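Local coordinates for pyocin S8 (Pseudomonas aeruginosa, PDB 6W0V), which acts as a bacteriocin, its nuclease domain probably cutting DNA through an H-N-H motif and held here by its cognate immunity protein, at residues D35-G39 and K40-S44; D47-E50 and Q51-A55; V99-I102 and S103-G106. The protein carries 1 engineered substitution. All coordinates share one frame; numbering follows the deposited sequence.

Contact 1 of 3, residues D35-G39 and K40-S44; sequences DQLRG and KEFKS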
loop_
_atom_site.group_PDB
_atom_site.type_symbol
_atom_site.label_atom_id
_atom_site.label_comp_id
_atom_site.label_asym_id
_atom_site.label_seq_id
_atom_site.Cartn_x
_atom_site.Cartn_y
_atom_site.Cartn_z
ATOM N N ASP A 35 19.630 2.549 5.041
ATOM C CA ASP A 35 20.818 1.671 4.892
ATOM C C ASP A 35 20.743 0.875 3.591
ATOM O O ASP A 35 21.799 0.561 3.044
ATOM C CB ASP A 35 20.964 0.725 6.079
ATOM C CG ASP A 35 21.362 1.429 7.361
ATOM O OD1 ASP A 35 21.863 2.564 7.281
ATOM O OD2 ASP A 35 21.168 0.838 8.424
ATOM N N GLN A 36 19.542 0.535 3.133
ATOM C CA GLN A 36 19.340 -0.340 1.953
ATOM C C GLN A 36 19.286 0.485 0.675
ATOM O O GLN A 36 19.233 -0.111 -0.403
ATOM C CB GLN A 36 18.038 -1.128 2.096
ATOM C CG GLN A 36 18.011 -2.027 3.321
ATOM C CD GLN A 36 19.248 -2.887 3.378
ATOM O OE1 GLN A 36 19.733 -3.372 2.357
ATOM N NE2 GLN A 36 19.788 -3.060 4.572
ATOM N N LEU A 37 19.286 1.811 0.788
ATOM C CA LEU A 37 19.066 2.678 -0.390
ATOM C C LEU A 37 20.261 3.589 -0.566
ATOM O O LEU A 37 20.673 3.780 -1.708
ATOM C CB LEU A 37 17.794 3.491 -0.177
ATOM C CG LEU A 37 16.545 2.650 0.041
ATOM C CD1 LEU A 37 15.410 3.530 0.521
ATOM C CD2 LEU A 37 16.171 1.904 -1.229
ATOM N N ARG A 38 20.763 4.112 0.545
ATOM C CA ARG A 38 21.833 5.120 0.533
ATOM C C ARG A 38 22.989 4.612 -0.323
ATOM O O ARG A 38 23.455 3.483 -0.128
ATOM C CB ARG A 38 22.297 5.407 1.954
ATOM C CG ARG A 38 23.459 6.381 1.988
ATOM C CD ARG A 38 23.902 6.663 3.391
ATOM N NE ARG A 38 24.150 5.427 4.114
ATOM C CZ ARG A 38 23.317 4.862 4.979
ATOM N NH1 ARG A 38 22.131 5.396 5.225
ATOM N NH2 ARG A 38 23.678 3.739 5.575
ATOM N N GLY A 39 23.448 5.461 -1.236
ATOM C CA GLY A 39 24.641 5.179 -2.045
ATOM C C GLY A 39 24.329 4.321 -3.252
ATOM O O GLY A 39 25.230 4.110 -4.102
ATOM N N LYS A 40 23.107 3.826 -3.363
ATOM C CA LYS A 40 22.743 3.028 -4.541
ATOM C C LYS A 40 22.227 3.958 -5.621
ATOM O O LYS A 40 21.705 5.049 -5.290
ATOM C CB LYS A 40 21.707 1.974 -4.169
ATOM C CG LYS A 40 22.205 0.979 -3.144
ATOM C CD LYS A 40 21.211 -0.108 -2.897
ATOM C CE LYS A 40 21.758 -1.195 -2.003
ATOM N NZ LYS A 40 20.683 -2.116 -1.577
ATOM N N GLU A 41 22.361 3.509 -6.858
ATOM C CA GLU A 41 21.797 4.206 -8.025
ATOM C C GLU A 41 20.324 3.816 -8.099
ATOM O O GLU A 41 19.990 2.643 -7.857
ATOM C CB GLU A 41 22.499 3.829 -9.325
ATOM C CG GLU A 41 21.928 4.562 -10.524
ATOM C CD GLU A 41 22.325 4.005 -11.877
ATOM O OE1 GLU A 41 22.747 4.804 -12.728
ATOM O OE2 GLU A 41 22.188 2.782 -12.083
ATOM N N PHE A 42 19.492 4.791 -8.402
ATOM C CA PHE A 42 18.075 4.610 -8.751
ATOM C C PHE A 42 17.863 5.140 -10.144
ATOM O O PHE A 42 18.430 6.173 -10.472
ATOM C CB PHE A 42 17.205 5.273 -7.701
ATOM C CG PHE A 42 17.465 4.593 -6.396
ATOM C CD1 PHE A 42 16.830 3.404 -6.097
ATOM C CD2 PHE A 42 18.455 5.056 -5.553
ATOM C CE1 PHE A 42 17.122 2.750 -4.921
ATOM C CE2 PHE A 42 18.737 4.401 -4.371
ATOM C CZ PHE A 42 18.068 3.245 -4.062
ATOM N N LYS A 43 17.131 4.402 -10.956
ATOM C CA LYS A 43 16.975 4.757 -12.381
ATOM C C LYS A 43 15.851 5.770 -12.510
ATOM O O LYS A 43 15.728 6.387 -13.553
ATOM C CB LYS A 43 16.692 3.500 -13.196
ATOM C CG LYS A 43 17.810 2.476 -13.152
ATOM C CD LYS A 43 19.165 3.066 -13.402
ATOM C CE LYS A 43 19.229 3.835 -14.702
ATOM N NZ LYS A 43 18.971 2.969 -15.877
ATOM N N SER A 44 15.016 5.855 -11.485
ATOM C CA SER A 44 13.779 6.651 -11.513
ATOM C C SER A 44 13.221 6.700 -10.109
ATOM O O SER A 44 13.661 5.916 -9.239
ATOM C CB SER A 44 12.771 6.057 -12.432
ATOM O OG SER A 44 12.319 4.830 -11.895
#
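With CG set beside its own backbone N (chi1 -62°) and the rest of the chain fully extended, the side chain of Lys40 runs back along the turn until NZ lies 2.7 Å from Gln36 O, to which it gives a hydrogen bond. The first torsion of Phe42 has the same sense and brings the ring back to Leu37. Lys40 thus serves two successive carbonyls: its ammonium group takes Gln36 O, while its backbone N binds Leu37 O at 2.9 Å, closing a type II beta turn from Leu37 to Lys40. Gly39 fills the third position of that turn with the positive phi (83°) the geometry calls for. The ammonium group approaches well tilted from the carbonyl plane of Gln36, and the methylenes behind it lie alongside the same oxygen, with Lys40 CD 3.2 Å from Gln36 O.

Leu37 also meets Phe42. Leu37 O sits at the edge of the Phe42 ring, in the ring plane, 3.4 Å from Phe42 CE2. The two side chains cross at about a right angle, with Leu37 CD2 3.7 Å from Phe42 CZ, a contact enlarged by Phe48 of helix 45-57, which meets the Phe42 ring edge-to-face. Beside the turn, Arg38 NH2 forms a salt bridge with Asp35 OD1 at 2.8 Å; the oxygen lies in the guanidinium plane and is approached on its anti side but clearly out of the carboxylate plane, and Arg38 NH1 reaches Gly8 O.

A single lysine therefore satisfies two consecutive carbonyls as the chain leaves helix 31-37 for strand 41-42, and the ammonium group of Lys40 probably complements the partial negative charge of the carbonyls at the C-terminal end of that helix.

Contact 2 of 3, residues D47-E50 and Q51-A55; sequences DFRE and QFWVA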
loop_
_atom_site.group_PDB
_atom_site.type_symbol
_atom_site.label_atom_id
_atom_site.label_comp_id
_atom_site.label_asym_id
_atom_site.label_seq_id
_atom_site.Cartn_x
_atom_site.Cartn_y
_atom_site.Cartn_z
ATOM N N ASP A 47 11.859 3.363 -9.361
ATOM C CA ASP A 47 12.891 2.389 -8.951
ATOM C C ASP A 47 13.178 2.583 -7.465
ATOM O O ASP A 47 13.182 1.637 -6.679
ATOM C CB ASP A 47 14.133 2.603 -9.792
ATOM C CG ASP A 47 15.258 1.662 -9.464
ATOM O OD1 ASP A 47 15.001 0.615 -8.872
ATOM O OD2 ASP A 47 16.371 1.993 -9.821
ATOM N N PHE A 48 13.343 3.824 -7.054
ATOM C CA PHE A 48 13.618 4.126 -5.642
ATOM C C PHE A 48 12.434 3.671 -4.802
ATOM O O PHE A 48 12.631 3.043 -3.775
ATOM C CB PHE A 48 13.835 5.619 -5.461
ATOM C CG PHE A 48 14.058 5.988 -4.025
ATOM C CD1 PHE A 48 15.326 5.965 -3.476
ATOM C CD2 PHE A 48 12.992 6.336 -3.220
ATOM C CE1 PHE A 48 15.524 6.286 -2.144
ATOM C CE2 PHE A 48 13.192 6.656 -1.890
ATOM C CZ PHE A 48 14.460 6.653 -1.359
ATOM N N ARG A 49 11.242 4.057 -5.221
ATOM C CA ARG A 49 10.028 3.732 -4.451
ATOM C C ARG A 49 9.957 2.213 -4.314
ATOM O O ARG A 49 9.625 1.720 -3.228
ATOM C CB ARG A 49 8.793 4.300 -5.139
ATOM C CG ARG A 49 7.513 3.917 -4.421
ATOM C CD ARG A 49 6.905 2.703 -5.060
ATOM N NE ARG A 49 6.381 3.075 -6.359
ATOM C CZ ARG A 49 6.000 2.198 -7.270
ATOM N NH1 ARG A 49 5.520 2.604 -8.429
ATOM N NH2 ARG A 49 6.091 0.906 -7.004
ATOM N N GLU A 50 10.213 1.499 -5.398
ATOM C CA GLU A 50 10.137 0.024 -5.355
ATOM C C GLU A 50 11.174 -0.503 -4.374
ATOM O O GLU A 50 10.863 -1.317 -3.529
ATOM C CB GLU A 50 10.382 -0.569 -6.724
ATOM C CG GLU A 50 9.213 -0.371 -7.632
ATOM C CD GLU A 50 9.395 -1.045 -8.969
ATOM O OE1 GLU A 50 10.449 -1.684 -9.168
ATOM O OE2 GLU A 50 8.486 -0.929 -9.796
ATOM N N GLN A 51 12.409 -0.060 -4.492
ATOM C CA GLN A 51 13.468 -0.621 -3.640
ATOM C C GLN A 51 13.165 -0.239 -2.200
ATOM O O GLN A 51 13.469 -1.005 -1.304
ATOM C CB GLN A 51 14.819 -0.116 -4.107
ATOM C CG GLN A 51 15.159 -0.649 -5.482
ATOM C CD GLN A 51 16.614 -0.440 -5.788
ATOM O OE1 GLN A 51 17.458 -0.565 -4.906
ATOM N NE2 GLN A 51 16.893 -0.088 -7.033
ATOM N N PHE A 52 12.582 0.932 -2.013
ATOM C CA PHE A 52 12.171 1.434 -0.690
ATOM C C PHE A 52 11.212 0.421 -0.072
ATOM O O PHE A 52 11.453 -0.117 1.015
ATOM C CB PHE A 52 11.548 2.807 -0.889
ATOM C CG PHE A 52 11.024 3.435 0.359
ATOM C CD1 PHE A 52 9.813 3.040 0.895
ATOM C CD2 PHE A 52 11.748 4.431 0.984
ATOM C CE1 PHE A 52 9.331 3.649 2.035
ATOM C CE2 PHE A 52 11.265 5.043 2.121
ATOM C CZ PHE A 52 10.060 4.645 2.646
ATOM N N TRP A 53 10.143 0.146 -0.789
ATOM C CA TRP A 53 9.101 -0.732 -0.220
ATOM C C TRP A 53 9.610 -2.158 -0.149
ATOM O O TRP A 53 9.234 -2.843 0.793
ATOM C CB TRP A 53 7.816 -0.617 -1.010
ATOM C CG TRP A 53 7.180 0.701 -0.747
ATOM C CD1 TRP A 53 6.949 1.688 -1.648
ATOM C CD2 TRP A 53 6.773 1.215 0.528
ATOM N NE1 TRP A 53 6.379 2.760 -1.034
ATOM C CE2 TRP A 53 6.254 2.501 0.302
ATOM C CE3 TRP A 53 6.745 0.703 1.826
ATOM C CZ2 TRP A 53 5.716 3.277 1.324
ATOM C CZ3 TRP A 53 6.225 1.474 2.836
ATOM C CH2 TRP A 53 5.722 2.745 2.588
ATOM N N VAL A 54 10.436 -2.579 -1.094
ATOM C CA VAL A 54 11.069 -3.918 -1.015
ATOM C C VAL A 54 11.884 -3.980 0.267
ATOM O O VAL A 54 11.824 -4.976 0.966
ATOM C CB VAL A 54 11.921 -4.217 -2.251
ATOM C CG1 VAL A 54 12.858 -5.388 -2.031
ATOM C CG2 VAL A 54 11.037 -4.446 -3.458
ATOM N N ALA A 55 12.638 -2.935 0.566
ATOM C CA ALA A 55 13.486 -2.903 1.767
ATOM C C ALA A 55 12.586 -2.978 2.995
ATOM O O ALA A 55 12.931 -3.683 3.931
ATOM C CB ALA A 55 14.333 -1.665 1.755
HETATM O O HOH W 1 18.652 0.973 -9.429
#
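Asp47 and Gln51, one helical turn apart, present a carboxylate and an amide whose planes stand 50° apart. Gln51 NE2 gives a hydrogen bond of 2.7 Å to Asp47 OD1, entering on the syn side but well out of the carboxylate plane, whereas the oxygen lies close to the plane of the amide. The twist between the groups is thus taken up at the acceptor. With CG anti to the backbone N (chi1 -180°), the Asp47 carboxylate comes within bonding distance of Gln51. Its other oxygen, OD2, accepts from Lys43 N and lies beside a water, which takes a weak hydrogen bond from Gln51 NE2.

The neighbouring pair is apolar. Phe48 and Phe52 approach at a slant, with CE2 of Phe48 3.9 Å from CD2 of Phe52. Phe52 in turn places CD1 over the centre of the Trp53 ring, 3.5 Å above its plane. At the edge of the indole comes Arg49: its side chain bends at chi2 and chi3, crosses Trp53 at about a right angle and sets CD in the ring plane, 3.6 Å from Trp53 CD1. The methylenes do the touching here, since the guanidinium group is directed to Gly77 O through NH2, which also makes a long, weak ion pair with Glu27 of the immunity protein chain. Beneath the side chains, the i to i+4 backbone bonds run without interruption, from Gln51 N to Asp47 O at 2.9 Å through to Val54 N to Glu50 O at 2.8 Å.

Polar residues on one side, and on the other Phe48 and Phe52 against Leu37 of helix 31-37, and Phe52 and Trp53 against Ile96 and Val116 of strands 95-98 and 114-117, make helix 45-57 an amphipathic helix lying on the sheet of the nuclease domain.

Contact 3 of 3, residues V99-I102 and S103-G106; sequences VVQI and SQGG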
loop_
_atom_site.group_PDB
_atom_site.type_symbol
_atom_site.label_atom_id
_atom_site.label_comp_id
_atom_site.label_asym_id
_atom_site.label_seq_id
_atom_site.Cartn_x
_atom_site.Cartn_y
_atom_site.Cartn_z
ATOM N N VAL A 99 10.011 16.495 1.382
ATOM C CA VAL A 99 9.753 17.571 2.380
ATOM C C VAL A 99 10.057 18.906 1.709
ATOM O O VAL A 99 9.193 19.801 1.729
ATOM C CB VAL A 99 10.584 17.375 3.659
ATOM C CG1 VAL A 99 10.439 18.559 4.601
ATOM C CG2 VAL A 99 10.200 16.087 4.357
ATOM N N VAL A 100 11.251 19.018 1.141
ATOM C CA VAL A 100 11.585 20.119 0.199
ATOM C C VAL A 100 11.167 19.616 -1.176
ATOM O O VAL A 100 11.699 18.581 -1.621
ATOM C CB VAL A 100 13.072 20.510 0.235
ATOM C CG1 VAL A 100 13.386 21.568 -0.811
ATOM C CG2 VAL A 100 13.493 20.974 1.619
ATOM N N GLN A 101 10.232 20.311 -1.801
ATOM C CA GLN A 101 9.669 19.894 -3.101
ATOM C C GLN A 101 10.792 19.890 -4.140
ATOM O O GLN A 101 11.657 20.793 -4.113
ATOM C CB GLN A 101 8.505 20.808 -3.458
ATOM C CG GLN A 101 7.366 20.700 -2.456
ATOM C CD GLN A 101 6.263 21.691 -2.726
ATOM O OE1 GLN A 101 6.222 22.336 -3.772
ATOM N NE2 GLN A 101 5.353 21.822 -1.774
ATOM N N ILE A 102 10.762 18.909 -5.031
ATOM C CA ILE A 102 11.761 18.770 -6.127
ATOM C C ILE A 102 11.769 20.069 -6.927
ATOM O O ILE A 102 12.861 20.541 -7.239
ATOM C CB ILE A 102 11.430 17.551 -7.002
ATOM C CG1 ILE A 102 11.279 16.302 -6.134
ATOM C CG2 ILE A 102 12.468 17.377 -8.098
ATOM C CD1 ILE A 102 12.107 16.343 -4.872
ATOM N N SER A 103 10.586 20.628 -7.189
ATOM C CA SER A 103 10.380 21.900 -7.930
ATOM C C SER A 103 11.089 23.066 -7.228
ATOM O O SER A 103 11.378 24.063 -7.910
ATOM C CB SER A 103 8.913 22.189 -8.097
ATOM O OG SER A 103 8.309 22.460 -6.841
ATOM N N GLN A 104 11.335 22.952 -5.919
ATOM C CA GLN A 104 12.013 23.995 -5.102
ATOM C C GLN A 104 13.442 23.555 -4.759
ATOM O O GLN A 104 13.998 24.082 -3.773
ATOM C CB GLN A 104 11.193 24.286 -3.848
ATOM C CG GLN A 104 9.764 24.710 -4.162
ATOM C CD GLN A 104 9.162 25.583 -3.088
ATOM O OE1 GLN A 104 7.952 25.582 -2.870
ATOM N NE2 GLN A 104 10.002 26.350 -2.412
ATOM N N GLY A 105 14.024 22.656 -5.559
ATOM C CA GLY A 105 15.415 22.194 -5.398
ATOM C C GLY A 105 15.525 21.075 -4.383
ATOM O O GLY A 105 16.652 20.756 -3.962
ATOM N N GLY A 106 14.394 20.480 -4.000
ATOM C CA GLY A 106 14.388 19.277 -3.156
ATOM C C GLY A 106 15.133 18.156 -3.851
ATOM O O GLY A 106 14.968 18.006 -5.079
HETATM O O HOH W 2 15.276 19.461 -7.284
#
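Ile102 and Ser103 form a single 3-10-like turn between Gln101 and Gln104, which ends at Gly105 and Gly106 in a Schellman motif, Gly106 N binding back to Gln101 O at 2.8 Å and Gly105 N to Ile102 O at 2.9 Å, with Gly105 in the positive-phi position (84°). Gln101 O also accepts from Gln104 N, and its two donors arrive from opposite faces of the carbonyl plane. The turn belongs to the loop joining strands 95-98 and 114-117, consistent with the His-Me finger architecture of H-N-H nucleases; Val100 N is tied across the loop to Asn113 OD1.

Of the side chains, Val100 comes in most directly: CG1, anti to the backbone N (chi1 176°), presses on Gly106 CA at 3.4 Å, closer than usual for two carbons. Because Gly106 has no CB, which would collide with Val100 O and Gln101 O, the chain can close in here, and Val100 O receives a CA-H...O contact from Gly106 CA. Gln101 and Gln104 run side by side in the same direction, yet their amide planes are nearly perpendicular (80°). Ile102 brings its CD1 to 3.3 Å from Gly106 O. That oxygen and Ile102 O are bridged by a single water, which donates to both, at 2.7 Å from Gly106 O and 2.6 Å from Ile102 O.

The three contacts follow one another along the chain of the nuclease domain, none overlapping the next. Contacts 1 and 2 are close neighbours, their centres 9 Å apart: strand 41-42 leads into helix 45-57, and Phe42 packs on Phe48 and Gln51, while Gln36 meets Ala55. Contact 3 stands off at the surface, with its centre about 19 Å from that of contact 1 and about 20 Å from that of contact 2, and touches neither. Its loop is nevertheless joined to helix 45-57 indirectly, because strands 95-98 and 114-117, which it connects, pack against that helix. Strand 41-42 belongs instead to a small sheet with strand 4-5, so the helix touches both parts.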